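Local coordinates for protein hydrolase, haloacid dehalogenase-like family (Chlorobaculum tepidum, PDB 2HCF) that binds magnesium and is probably a hydrolase of the haloacid dehalogenase superfamily, its exact substrate not established, at residues D110-L115 against F137-F142; S3-L8 against Q172-G177; L152-L157 against A186-A191; G114-N119 against L147-L152; G118-S123 against A141-A146. One frame throughout, in Å; residues are numbered along the deposited sequence. Where two conformers were deposited one is given.

Contact 1: residues D110-L115 against F137-F142; sequences DVLLGL and FPFGAF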
# COMPACT_ATOMS: atom_id res chain seq x y z
N ASP A 110 10.89 18.39 -8.69
CA ASP A 110 11.94 17.52 -8.13
C ASP A 110 11.41 16.27 -7.41
O ASP A 110 12.20 15.48 -6.88
CB ASP A 110 12.82 18.31 -7.17
CG ASP A 110 12.03 18.95 -6.05
OD1 ASP A 110 10.96 19.52 -6.31
OD2 ASP A 110 12.49 18.89 -4.89
N VAL A 111 10.09 16.09 -7.36
CA VAL A 111 9.47 14.96 -6.67
C VAL A 111 8.81 14.02 -7.67
O VAL A 111 8.05 14.46 -8.54
CB VAL A 111 8.41 15.43 -5.66
CG1 VAL A 111 7.67 14.22 -4.99
CG2 VAL A 111 9.03 16.29 -4.60
N LEU A 112 9.08 12.72 -7.54
CA LEU A 112 8.29 11.72 -8.25
C LEU A 112 7.44 10.94 -7.25
O LEU A 112 7.97 10.34 -6.33
CB LEU A 112 9.17 10.74 -9.02
CG LEU A 112 8.41 9.58 -9.66
CD1 LEU A 112 7.39 10.06 -10.69
CD2 LEU A 112 9.39 8.62 -10.27
N LEU A 113 6.13 10.94 -7.42
CA LEU A 113 5.26 10.18 -6.49
C LEU A 113 4.95 8.81 -7.07
O LEU A 113 4.68 8.69 -8.26
CB LEU A 113 3.96 10.90 -6.22
CG LEU A 113 3.93 12.07 -5.23
CD1 LEU A 113 2.60 12.75 -5.41
CD2 LEU A 113 4.09 11.60 -3.82
N GLY A 114 5.00 7.79 -6.21
CA GLY A 114 4.53 6.45 -6.58
C GLY A 114 3.86 5.71 -5.41
O GLY A 114 3.93 6.13 -4.25
N LEU A 115 3.22 4.59 -5.74
CA LEU A 115 2.56 3.77 -4.76
C LEU A 115 3.42 2.58 -4.50
O LEU A 115 4.03 2.07 -5.43
CB LEU A 115 1.24 3.28 -5.32
CG LEU A 115 0.24 4.42 -5.54
CD1 LEU A 115 -0.86 3.93 -6.38
CD2 LEU A 115 -0.33 4.91 -4.19
N PHE A 137 -0.68 9.59 -8.69
CA PHE A 137 0.28 8.48 -8.69
C PHE A 137 0.48 7.85 -10.09
O PHE A 137 -0.31 7.00 -10.52
CB PHE A 137 -0.19 7.43 -7.70
CG PHE A 137 -0.28 7.94 -6.30
CD1 PHE A 137 0.86 8.08 -5.52
CD2 PHE A 137 -1.51 8.28 -5.75
CE1 PHE A 137 0.78 8.54 -4.22
CE2 PHE A 137 -1.61 8.75 -4.45
CZ PHE A 137 -0.45 8.87 -3.67
N PRO A 138 1.54 8.25 -10.80
CA PRO A 138 1.76 7.78 -12.16
C PRO A 138 2.24 6.33 -12.28
O PRO A 138 2.20 5.79 -13.38
CB PRO A 138 2.82 8.77 -12.68
CG PRO A 138 3.60 9.13 -11.48
CD PRO A 138 2.62 9.15 -10.35
N PHE A 139 2.71 5.71 -11.19
CA PHE A 139 3.20 4.34 -11.25
C PHE A 139 3.22 3.78 -9.85
O PHE A 139 2.99 4.52 -8.89
CB PHE A 139 4.63 4.28 -11.85
CG PHE A 139 5.70 4.60 -10.85
CD1 PHE A 139 5.83 5.86 -10.36
CD2 PHE A 139 6.55 3.61 -10.37
CE1 PHE A 139 6.79 6.17 -9.42
CE2 PHE A 139 7.50 3.91 -9.42
CZ PHE A 139 7.63 5.17 -8.95
N GLY A 140 3.57 2.50 -9.69
CA GLY A 140 3.82 1.97 -8.36
C GLY A 140 4.32 0.53 -8.40
O GLY A 140 4.60 0.02 -9.49
N ALA A 141 4.52 -0.08 -7.23
CA ALA A 141 4.64 -1.50 -7.13
C ALA A 141 3.47 -1.99 -6.27
O ALA A 141 3.10 -1.34 -5.26
CB ALA A 141 5.98 -1.90 -6.53
N PHE A 142 2.91 -3.14 -6.67
CA PHE A 142 1.63 -3.66 -6.16
C PHE A 142 1.65 -5.16 -5.88
O PHE A 142 2.64 -5.87 -6.16
CB PHE A 142 0.52 -3.36 -7.17
CG PHE A 142 0.48 -1.94 -7.66
CD1 PHE A 142 -0.29 -1.00 -7.00
CD2 PHE A 142 1.18 -1.55 -8.80
CE1 PHE A 142 -0.34 0.35 -7.47
CE2 PHE A 142 1.12 -0.20 -9.28
CZ PHE A 142 0.38 0.73 -8.58

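Contact 2: residues S3-L8 against Q172-G177; sequences SRTLVL and QIVIIG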
# COMPACT_ATOMS: atom_id res chain seq x y z
N SER A 3 19.20 15.72 -5.21
CA SER A 3 18.05 16.67 -5.33
C SER A 3 16.71 16.00 -5.72
O SER A 3 15.71 16.17 -5.01
CB SER A 3 18.39 17.80 -6.31
OG SER A 3 17.24 18.61 -6.54
N ARG A 4 16.65 15.24 -6.82
CA ARG A 4 15.40 14.59 -7.20
C ARG A 4 15.04 13.52 -6.18
O ARG A 4 15.87 12.64 -5.92
CB ARG A 4 15.48 13.96 -8.60
CG ARG A 4 15.41 14.98 -9.75
CD ARG A 4 15.16 14.30 -11.10
NE ARG A 4 16.39 13.92 -11.81
CZ ARG A 4 16.43 13.21 -12.94
NH1 ARG A 4 15.32 12.76 -13.50
NH2 ARG A 4 17.60 12.92 -13.50
N THR A 5 13.83 13.60 -5.60
CA THR A 5 13.35 12.66 -4.55
C THR A 5 12.20 11.76 -5.01
O THR A 5 11.27 12.21 -5.67
CB THR A 5 12.92 13.42 -3.32
OG1 THR A 5 14.07 14.05 -2.76
CG2 THR A 5 12.32 12.49 -2.25
N LEU A 6 12.31 10.48 -4.65
CA LEU A 6 11.33 9.45 -4.95
C LEU A 6 10.54 9.19 -3.66
O LEU A 6 11.11 8.80 -2.64
CB LEU A 6 12.02 8.16 -5.43
CG LEU A 6 11.10 6.94 -5.62
CD1 LEU A 6 10.02 7.25 -6.62
CD2 LEU A 6 11.81 5.68 -6.06
N VAL A 7 9.23 9.42 -3.72
CA VAL A 7 8.39 9.26 -2.57
C VAL A 7 7.29 8.21 -2.84
O VAL A 7 6.40 8.41 -3.68
CB VAL A 7 7.73 10.60 -2.17
CG1 VAL A 7 7.05 10.46 -0.83
CG2 VAL A 7 8.78 11.71 -2.11
N LEU A 8 7.32 7.14 -2.05
CA LEU A 8 6.46 5.98 -2.24
C LEU A 8 5.52 5.84 -1.04
O LEU A 8 5.95 5.77 0.11
CB LEU A 8 7.31 4.73 -2.43
CG LEU A 8 8.29 4.73 -3.62
CD1 LEU A 8 9.18 3.51 -3.54
CD2 LEU A 8 7.56 4.77 -4.95
N GLN A 172 17.71 9.71 -1.12
CA GLN A 172 16.69 10.31 -2.01
C GLN A 172 15.40 9.48 -2.15
O GLN A 172 14.50 9.86 -2.89
CB GLN A 172 17.30 10.52 -3.41
CG GLN A 172 18.32 11.62 -3.47
CD GLN A 172 19.06 11.66 -4.80
OE1 GLN A 172 19.20 10.66 -5.49
NE2 GLN A 172 19.56 12.83 -5.15
N ILE A 173 15.31 8.36 -1.46
CA ILE A 173 14.15 7.49 -1.54
C ILE A 173 13.41 7.50 -0.20
O ILE A 173 14.01 7.25 0.84
CB ILE A 173 14.52 6.04 -1.89
CG1 ILE A 173 15.38 5.99 -3.17
CG2 ILE A 173 13.22 5.18 -2.04
CD1 ILE A 173 16.14 4.67 -3.34
N VAL A 174 12.12 7.79 -0.26
CA VAL A 174 11.29 7.89 0.94
C VAL A 174 10.10 6.93 0.81
O VAL A 174 9.34 6.98 -0.17
CB VAL A 174 10.79 9.35 1.15
CG1 VAL A 174 9.91 9.46 2.38
CG2 VAL A 174 11.97 10.29 1.27
N ILE A 175 9.98 6.05 1.80
CA ILE A 175 8.93 5.08 1.82
C ILE A 175 8.03 5.31 3.02
O ILE A 175 8.48 5.29 4.16
CB ILE A 175 9.50 3.68 1.81
CG1 ILE A 175 9.95 3.36 0.38
CG2 ILE A 175 8.49 2.65 2.24
CD1 ILE A 175 10.94 2.25 0.26
N ILE A 176 6.74 5.52 2.74
CA ILE A 176 5.79 5.96 3.76
C ILE A 176 4.68 4.92 3.99
O ILE A 176 3.99 4.50 3.03
CB ILE A 176 5.16 7.32 3.37
CG1 ILE A 176 6.26 8.38 3.22
CG2 ILE A 176 4.11 7.77 4.39
CD1 ILE A 176 5.86 9.59 2.39
N GLY A 177 4.46 4.58 5.26
CA GLY A 177 3.36 3.71 5.68
C GLY A 177 3.09 3.65 7.17
O GLY A 177 3.72 4.35 7.95
O HOH W 1 18.25 11.46 -8.06

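Contact 3: residues L152-L157 against A186-A191; sequences LPHIAL and ARELDA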
# COMPACT_ATOMS: atom_id res chain seq x y z
N LEU A 152 9.00 -5.50 -3.36
CA LEU A 152 8.41 -4.30 -3.98
C LEU A 152 9.30 -3.04 -4.14
O LEU A 152 9.22 -2.37 -5.17
CB LEU A 152 7.12 -3.92 -3.26
CG LEU A 152 5.90 -4.85 -3.35
CD1 LEU A 152 4.62 -4.06 -3.09
CD2 LEU A 152 5.82 -5.59 -4.66
N PRO A 153 10.13 -2.69 -3.13
CA PRO A 153 10.97 -1.50 -3.25
C PRO A 153 11.90 -1.58 -4.46
O PRO A 153 12.10 -0.61 -5.15
CB PRO A 153 11.80 -1.52 -1.97
CG PRO A 153 11.08 -2.38 -1.06
CD PRO A 153 10.36 -3.39 -1.86
N HIS A 154 12.49 -2.74 -4.69
CA HIS A 154 13.37 -2.94 -5.82
C HIS A 154 12.65 -2.71 -7.12
O HIS A 154 13.12 -1.97 -7.96
CB HIS A 154 13.94 -4.34 -5.80
CG HIS A 154 14.69 -4.66 -4.56
ND1 HIS A 154 15.93 -4.12 -4.28
CD2 HIS A 154 14.40 -5.49 -3.53
CE1 HIS A 154 16.36 -4.60 -3.13
NE2 HIS A 154 15.46 -5.45 -2.66
N ILE A 155 11.47 -3.31 -7.24
CA ILE A 155 10.63 -3.17 -8.42
C ILE A 155 10.22 -1.71 -8.67
O ILE A 155 10.34 -1.22 -9.78
CB ILE A 155 9.36 -4.07 -8.29
CG1 ILE A 155 9.75 -5.54 -8.39
CG2 ILE A 155 8.24 -3.66 -9.32
CD1 ILE A 155 8.61 -6.50 -8.10
N ALA A 156 9.74 -1.03 -7.63
CA ALA A 156 9.44 0.39 -7.72
C ALA A 156 10.66 1.23 -8.07
O ALA A 156 10.55 2.11 -8.87
CB ALA A 156 8.81 0.90 -6.44
N LEU A 157 11.82 0.95 -7.47
CA LEU A 157 13.03 1.72 -7.82
C LEU A 157 13.39 1.58 -9.32
O LEU A 157 13.65 2.57 -10.02
CB LEU A 157 14.19 1.29 -6.92
CG LEU A 157 15.50 2.03 -7.20
CD1 LEU A 157 15.34 3.53 -7.07
CD2 LEU A 157 16.55 1.51 -6.25
N ALA A 186 11.46 -0.76 3.53
CA ALA A 186 12.35 0.36 3.23
C ALA A 186 13.82 0.00 3.42
O ALA A 186 14.70 0.53 2.74
CB ALA A 186 11.99 1.55 4.07
N ARG A 187 14.10 -0.90 4.35
CA ARG A 187 15.46 -1.31 4.63
C ARG A 187 16.11 -1.99 3.42
O ARG A 187 17.33 -1.97 3.27
CB ARG A 187 15.52 -2.26 5.83
CG ARG A 187 14.88 -1.74 7.13
CD ARG A 187 15.01 -2.77 8.28
NE ARG A 187 14.15 -2.41 9.43
CZ ARG A 187 13.50 -3.28 10.21
NH1 ARG A 187 13.59 -4.61 10.04
NH2 ARG A 187 12.77 -2.81 11.21
N GLU A 188 15.28 -2.56 2.53
CA GLU A 188 15.76 -3.17 1.29
C GLU A 188 16.63 -2.24 0.45
O GLU A 188 17.57 -2.69 -0.18
CB GLU A 188 14.59 -3.65 0.44
CG GLU A 188 13.86 -4.82 1.07
CD GLU A 188 14.73 -6.06 1.09
OE1 GLU A 188 15.35 -6.39 0.05
OE2 GLU A 188 14.80 -6.73 2.14
N LEU A 189 16.32 -0.95 0.47
CA LEU A 189 17.06 0.02 -0.33
C LEU A 189 17.89 0.97 0.51
O LEU A 189 18.42 1.95 -0.02
CB LEU A 189 16.07 0.84 -1.13
CG LEU A 189 15.11 0.12 -2.07
CD1 LEU A 189 14.27 1.20 -2.73
CD2 LEU A 189 15.85 -0.72 -3.11
N ASP A 190 18.00 0.67 1.81
CA ASP A 190 18.48 1.63 2.83
C ASP A 190 17.77 2.97 2.65
O ASP A 190 18.37 4.04 2.80
CB ASP A 190 20.00 1.79 2.77
CG ASP A 190 20.56 2.56 3.98
OD1 ASP A 190 19.89 2.63 5.02
OD2 ASP A 190 21.69 3.11 3.87
N ALA A 191 16.47 2.92 2.37
CA ALA A 191 15.71 4.15 2.11
C ALA A 191 15.28 4.82 3.41
O ALA A 191 15.42 4.25 4.50
CB ALA A 191 14.51 3.84 1.28

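Contact 4: residues G114-N119 against L147-L152; sequences GLLTGN and LDRNEL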
# COMPACT_ATOMS: atom_id res chain seq x y z
N GLY A 114 5.00 7.79 -6.21
CA GLY A 114 4.53 6.45 -6.58
C GLY A 114 3.86 5.71 -5.41
O GLY A 114 3.93 6.13 -4.25
N LEU A 115 3.22 4.59 -5.74
CA LEU A 115 2.56 3.77 -4.76
C LEU A 115 3.42 2.58 -4.50
O LEU A 115 4.03 2.07 -5.43
CB LEU A 115 1.24 3.28 -5.32
CG LEU A 115 0.24 4.42 -5.54
CD1 LEU A 115 -0.86 3.93 -6.38
CD2 LEU A 115 -0.33 4.91 -4.19
N LEU A 116 3.47 2.13 -3.25
CA LEU A 116 4.06 0.86 -2.87
C LEU A 116 3.09 0.26 -1.87
O LEU A 116 3.02 0.74 -0.72
CB LEU A 116 5.44 1.05 -2.22
CG LEU A 116 6.29 -0.21 -2.18
CD1 LEU A 116 7.75 0.12 -2.00
CD2 LEU A 116 5.85 -1.17 -1.08
N THR A 117 2.31 -0.74 -2.33
CA THR A 117 1.13 -1.17 -1.61
C THR A 117 0.86 -2.66 -1.65
O THR A 117 1.28 -3.35 -2.59
CB THR A 117 -0.08 -0.38 -2.14
OG1 THR A 117 -1.28 -0.87 -1.55
CG2 THR A 117 -0.14 -0.43 -3.65
N GLY A 118 0.15 -3.15 -0.62
CA GLY A 118 -0.28 -4.56 -0.56
C GLY A 118 -1.52 -4.82 -1.41
O GLY A 118 -1.90 -5.97 -1.63
N ASN A 119 -2.18 -3.76 -1.88
CA ASN A 119 -3.30 -3.91 -2.80
C ASN A 119 -2.85 -4.41 -4.19
O ASN A 119 -1.78 -4.01 -4.69
CB ASN A 119 -4.02 -2.57 -3.00
CG ASN A 119 -4.81 -2.11 -1.78
OD1 ASN A 119 -5.96 -2.53 -1.59
ND2 ASN A 119 -4.24 -1.17 -1.00
N LEU A 147 4.37 -11.68 -3.72
CA LEU A 147 3.68 -12.11 -2.50
C LEU A 147 4.39 -11.54 -1.27
O LEU A 147 3.78 -11.42 -0.22
CB LEU A 147 3.66 -13.65 -2.41
CG LEU A 147 2.91 -14.44 -3.50
CD1 LEU A 147 3.22 -15.94 -3.36
CD2 LEU A 147 1.42 -14.22 -3.47
N ASP A 148 5.67 -11.18 -1.41
CA ASP A 148 6.49 -10.66 -0.31
C ASP A 148 6.75 -9.16 -0.49
O ASP A 148 7.30 -8.75 -1.54
CB ASP A 148 7.81 -11.40 -0.30
CG ASP A 148 8.78 -10.87 0.75
OD1 ASP A 148 8.42 -9.93 1.49
OD2 ASP A 148 9.89 -11.44 0.84
N ARG A 149 6.36 -8.37 0.51
CA ARG A 149 6.40 -6.89 0.42
C ARG A 149 7.83 -6.42 0.17
O ARG A 149 8.06 -5.38 -0.43
CB ARG A 149 5.85 -6.19 1.69
CG ARG A 149 5.47 -4.72 1.44
CD ARG A 149 5.08 -3.94 2.67
NE ARG A 149 4.61 -2.65 2.21
CZ ARG A 149 3.34 -2.35 2.08
NH1 ARG A 149 2.40 -3.20 2.46
NH2 ARG A 149 2.99 -1.16 1.61
N ASN A 150 8.78 -7.22 0.63
CA ASN A 150 10.21 -6.88 0.52
C ASN A 150 10.82 -6.97 -0.86
O ASN A 150 11.95 -6.50 -1.05
CB ASN A 150 11.01 -7.72 1.50
CG ASN A 150 10.71 -7.36 2.94
OD1 ASN A 150 10.17 -6.28 3.23
ND2 ASN A 150 11.05 -8.26 3.86
N GLU A 151 10.10 -7.55 -1.82
CA GLU A 151 10.46 -7.48 -3.24
C GLU A 151 10.04 -6.15 -3.90
O GLU A 151 10.67 -5.71 -4.86
CB GLU A 151 9.83 -8.65 -4.00
CG GLU A 151 10.32 -10.01 -3.50
CD GLU A 151 9.67 -11.19 -4.23
OE1 GLU A 151 9.36 -11.06 -5.46
OE2 GLU A 151 9.47 -12.25 -3.57
N LEU A 152 9.00 -5.50 -3.36
CA LEU A 152 8.41 -4.30 -3.98
C LEU A 152 9.30 -3.04 -4.14
O LEU A 152 9.22 -2.37 -5.17
CB LEU A 152 7.12 -3.92 -3.26
CG LEU A 152 5.90 -4.85 -3.35
CD1 LEU A 152 4.62 -4.06 -3.09
CD2 LEU A 152 5.82 -5.59 -4.66
O HOH W 2 -0.27 -3.25 2.50

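Contact 5: residues G118-S123 against A141-A146; sequences GNFEAS and AFADDA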
# COMPACT_ATOMS: atom_id res chain seq x y z
N GLY A 118 0.15 -3.15 -0.62
CA GLY A 118 -0.28 -4.56 -0.56
C GLY A 118 -1.52 -4.82 -1.41
O GLY A 118 -1.90 -5.97 -1.63
N ASN A 119 -2.18 -3.76 -1.88
CA ASN A 119 -3.30 -3.91 -2.80
C ASN A 119 -2.85 -4.41 -4.19
O ASN A 119 -1.78 -4.01 -4.69
CB ASN A 119 -4.02 -2.57 -3.00
CG ASN A 119 -4.81 -2.11 -1.78
OD1 ASN A 119 -5.96 -2.53 -1.59
ND2 ASN A 119 -4.24 -1.17 -1.00
N PHE A 120 -3.67 -5.26 -4.82
CA PHE A 120 -3.61 -5.43 -6.26
C PHE A 120 -3.83 -4.03 -6.83
O PHE A 120 -4.54 -3.21 -6.25
CB PHE A 120 -4.72 -6.38 -6.77
CG PHE A 120 -4.62 -7.81 -6.27
CD1 PHE A 120 -3.49 -8.57 -6.50
CD2 PHE A 120 -5.69 -8.40 -5.61
CE1 PHE A 120 -3.40 -9.90 -6.03
CE2 PHE A 120 -5.61 -9.71 -5.16
CZ PHE A 120 -4.46 -10.45 -5.36
N GLU A 121 -3.18 -3.73 -7.95
CA GLU A 121 -3.28 -2.40 -8.54
C GLU A 121 -4.70 -1.99 -8.84
O GLU A 121 -5.06 -0.85 -8.57
CB GLU A 121 -2.49 -2.28 -9.85
CG GLU A 121 -2.51 -0.86 -10.45
CD GLU A 121 -1.48 -0.62 -11.60
OE1 GLU A 121 -0.80 -1.58 -12.05
OE2 GLU A 121 -1.34 0.54 -12.02
N ALA A 122 -5.51 -2.89 -9.41
CA ALA A 122 -6.81 -2.46 -9.90
C ALA A 122 -7.71 -2.07 -8.74
O ALA A 122 -8.44 -1.07 -8.83
CB ALA A 122 -7.45 -3.54 -10.76
N SER A 123 -7.65 -2.83 -7.64
CA SER A 123 -8.46 -2.55 -6.46
C SER A 123 -7.86 -1.43 -5.58
O SER A 123 -8.60 -0.59 -5.04
CB SER A 123 -8.75 -3.81 -5.68
OG SER A 123 -7.56 -4.53 -5.38
N ALA A 141 4.52 -0.08 -7.23
CA ALA A 141 4.64 -1.50 -7.13
C ALA A 141 3.47 -1.99 -6.27
O ALA A 141 3.10 -1.34 -5.26
CB ALA A 141 5.98 -1.90 -6.53
N PHE A 142 2.91 -3.14 -6.67
CA PHE A 142 1.63 -3.66 -6.16
C PHE A 142 1.65 -5.16 -5.88
O PHE A 142 2.64 -5.87 -6.16
CB PHE A 142 0.52 -3.36 -7.17
CG PHE A 142 0.48 -1.94 -7.66
CD1 PHE A 142 -0.29 -1.00 -7.00
CD2 PHE A 142 1.18 -1.55 -8.80
CE1 PHE A 142 -0.34 0.35 -7.47
CE2 PHE A 142 1.12 -0.20 -9.28
CZ PHE A 142 0.38 0.73 -8.58
N ALA A 143 0.53 -5.68 -5.36
CA ALA A 143 0.41 -7.13 -5.09
C ALA A 143 0.42 -7.97 -6.36
O ALA A 143 0.62 -9.19 -6.31
CB ALA A 143 -0.82 -7.45 -4.26
N ASP A 144 0.21 -7.35 -7.51
CA ASP A 144 0.42 -8.06 -8.77
C ASP A 144 1.87 -8.48 -8.97
O ASP A 144 2.16 -9.41 -9.72
CB ASP A 144 -0.04 -7.21 -9.93
CG ASP A 144 -1.33 -6.50 -9.63
OD1 ASP A 144 -1.27 -5.51 -8.89
OD2 ASP A 144 -2.41 -6.92 -10.11
N ASP A 145 2.78 -7.82 -8.27
CA ASP A 145 4.21 -7.97 -8.52
C ASP A 145 4.93 -8.96 -7.61
O ASP A 145 6.00 -9.45 -7.97
CB ASP A 145 4.89 -6.61 -8.39
CG ASP A 145 4.37 -5.60 -9.39
OD1 ASP A 145 4.22 -5.97 -10.57
OD2 ASP A 145 4.10 -4.43 -9.02
N ALA A 146 4.36 -9.23 -6.44
CA ALA A 146 4.97 -10.16 -5.49
C ALA A 146 4.05 -10.55 -4.35
O ALA A 146 3.12 -9.83 -4.02
CB ALA A 146 6.23 -9.54 -4.92
O HOH W 3 -4.77 -5.42 -10.46

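Contact 1: residues D110-L115 against F137-F142
Ala-141 N donates to Leu-115 O at 2.8 Å. A second backbone bond runs from Leu-115 N to Phe-139 O at 3.2 Å. Because Leu-115 donates to one neighbour of Gly-140 and accepts from the other, while forming the bridge with Gly-140 itself, the pairing is parallel. Leu-115 also carries most of the side-chain contact. With CG anti to its carbonyl carbon (chi1 -67°), Leu-115 CG comes 3.6 Å from Phe-137 CG, and the two side chains cross at about a right angle. Leu-115 CD2 lies over the centre of that ring, a CH-pi contact of 3.6 Å from Leu-115 CD2 to the Phe-137 ring centroid. The other methyl, CD1, meets the edge of the Phe-142 ring at CE1. On the Leu-112 side, CD2 of Leu-112 lies 3.7 Å from Phe-139 CE1, while its CD1 reaches Pro-138 CG. The Phe-139 ring also comes within 3.6 Å of Gly-114 CA through its CE1, an approach that the missing side chain of Gly-114 permits. Leu-113 O, buried here without a polar partner, has Pro-138 CD close by. The parallel bridge joins strand 111-116 to the edge strand 140-141, the two strands of a beta-alpha-beta unit that runs through helix 121-129 in the Rossmann-like core of the haloacid dehalogenase fold.

Contact 2: residues S3-L8 against Q172-G177
Val-7 meets Ile-176, two residues beyond its register partner Val-174, methyl to methyl, with Val-7 CG1 3.5 Å from Ile-176 CD1. Val-7 CG1 stands anti to its backbone N (chi1 -170°), and the same methyl lies beside Val-174 CB. On the other sheet face Leu-6 has CG anti to its backbone N, whereas chi1 of Leu-8 (-59°) puts CG beside the N. Leu-8 CD1 comes 4.0 Å from Ile-175 CG1; Leu-6 and Ile-173 touch more loosely. Thr-5 turns CG2 toward Gln-172 O, 3.5 Å from Thr-5 CG2. Gln-172 runs extended beyond CG past Arg-4 O; its OE1 accepts from Ser-169 N and from a water that reaches Arg-4 O weakly. Backbone bonds Leu-6 N to Gln-172 O, Val-174 N to Leu-6 O, Leu-8 N to Val-174 O and Ile-176 N to Leu-8 O fix the parallel register. The axes of 5-8 and 173-177 approach to 4.8 Å, with 15° between their directions. These adjacent strands of the Rossmann-like haloacid dehalogenase sheet lead to the magnesium ligands Asp-10 and Asp-178. Strand 5-9 is flanked by 111-116 and strand 173-177 by 192-196, while helix 152-164 covers the Leu-6, Leu-8 and Ile-173 face.

Contact 3: residues L152-L157 against A186-A191
His-154 donates from NE2 to Glu-188 OE1, 2.9 Å between His-154 NE2 and Glu-188 OE1, with an N-H...O angle of 158°. The oxygen sits close to the imidazole plane and uses its anti lone pair, the one facing away from OE2, while ring and carboxylate planes stand 78° apart. Glu-188 reaches this position by a bend at chi2 (-67°), which turns CD back from an extended course. Next to the bond, Leu-189 touches three residues of the helix. Its CG lies 3.7 Å from Pro-153 CB. Leu-189 CD2 is 3.6 Å from His-154 ND1, and the same methyl also meets Leu-157 CD2. The Leu-189 side chain runs antiparallel to those of His-154 and Leu-157 as it passes them. The contact joins the first turns of helix 152-164 to the C-terminal end of helix 180-187, two helices that precede and follow strand 173-177 in the haloacid dehalogenase core. A Schellman motif ends the latter helix, with Ala-191 N bonded to Ala-186 O and Asp-190 N to Arg-187 O; Asp-190 supplies the positive phi. Leu-189 N also donates to Ala-186 O, and reaches it from the face opposite Ala-191 N. Farther inward, Leu-157 and Leu-189 both rest on Ile-173 of the strand.

Contact 4: residues G114-N119 against L147-L152
Arg-149 carries a buried guanidinium to the end of strand 111-116, where its NH2 lies 3.0 Å from Leu-116 O, at an oblique angle to the group's plane. The geometry that takes it there is a chain extended from CG to NE, starting with CG anti to the backbone N (chi1 -162°). NH2 forms salt bridges with Asp-10, its strongest partner, and Asp-182, and NH1 donates to Gly-47 O. A water in the guanidinium plane accepts from Arg-149 NH1 at 2.7 Å and, weakly, from Gly-118 N, so it links the two segments. The rest of the contact is mainly apolar: Leu-116 CD2 packs 3.7 Å from Leu-152 CD1 and equally near Leu-152 CB, and it also lies 3.8 Å from Arg-149 NE. Leu-152 CD1 in turn approaches Thr-117 O at 3.5 Å. Each segment is shaped by a local turn. Thr-117 OG1 accepts from Asn-119 N in an ST turn, with an N-H...O angle of 164°, and Asp-148 OD1 accepts from Asn-150 N in an Asx turn, met from above the carboxylate plane. Arg-149 thus sits beside Asp-10, a magnesium ligand with Asp-12 and Asp-178, at the C-terminal strand ends where haloacid dehalogenase enzymes place their active site.

Contact 5: residues G118-S123 against A141-A146
Asp-144 OD1 accepts from Glu-121 N at 2.8 Å, on its syn lone pair and with an N-H...O angle of 164°. Its other oxygen, OD2, receives a bond from a water that in turn accepts from Ala-122 N, and forms a salt bridge with Lys-76. The carboxylate thus meets the first two N-H groups of helix 121-129, one directly and one through water, and its negative charge would probably be favoured by that helix end. Phe-120 holds the N-cap position, and Asn-119 beside it bonds through ND2 to the magnesium ligand Asp-12. Ala-143 N donates to Asn-119 O at 2.9 Å. Outward from these bonds, CG anti to the backbone N (chi1 -177°) brings Glu-121 CG over the Phe-142 ring centre, a CH-pi contact 3.8 Å from the centroid, and the carboxylate stacks on the ring with planes 8° apart. Glu-121 CD comes 3.5 Å from Phe-142 CE2, while OE2 is held by Arg-125 in a salt bridge. Ala-143 CB packs against Phe-120 CD1 at 3.7 Å and close to Gly-118 O. Helices 65-86 and 50-59 touch Phe-120 through Tyr-79 and Ile-54, and helix 152-164 lies against Ala-141 and Asp-145 on the strand 140-141 side.

Contacts 1 and 2 (centres 9 Å apart) belong to one parallel sheet in which strands 111-116 and 5-9 are neighbours; together they span 140-141, 111-116, 5-9 and 173-177. Contact 2 closes the longest chain interval and encloses contacts 1, 4 and 5. Contacts 1 and 4 share Gly-114 and Leu-115, contacts 4 and 5 share Gly-118 and Asn-119, and contacts 1 and 5 share Ala-141 and Phe-142. Contacts 4 and 5 are 7 Å apart, centre to centre. Contact 3 crosses contact 2 in sequence and joins helices 152-164 and 180-187, sharing Leu-152 with contact 4. The contacts therefore link the sheet and its helices to the magnesium site, which contact 4 borders most directly.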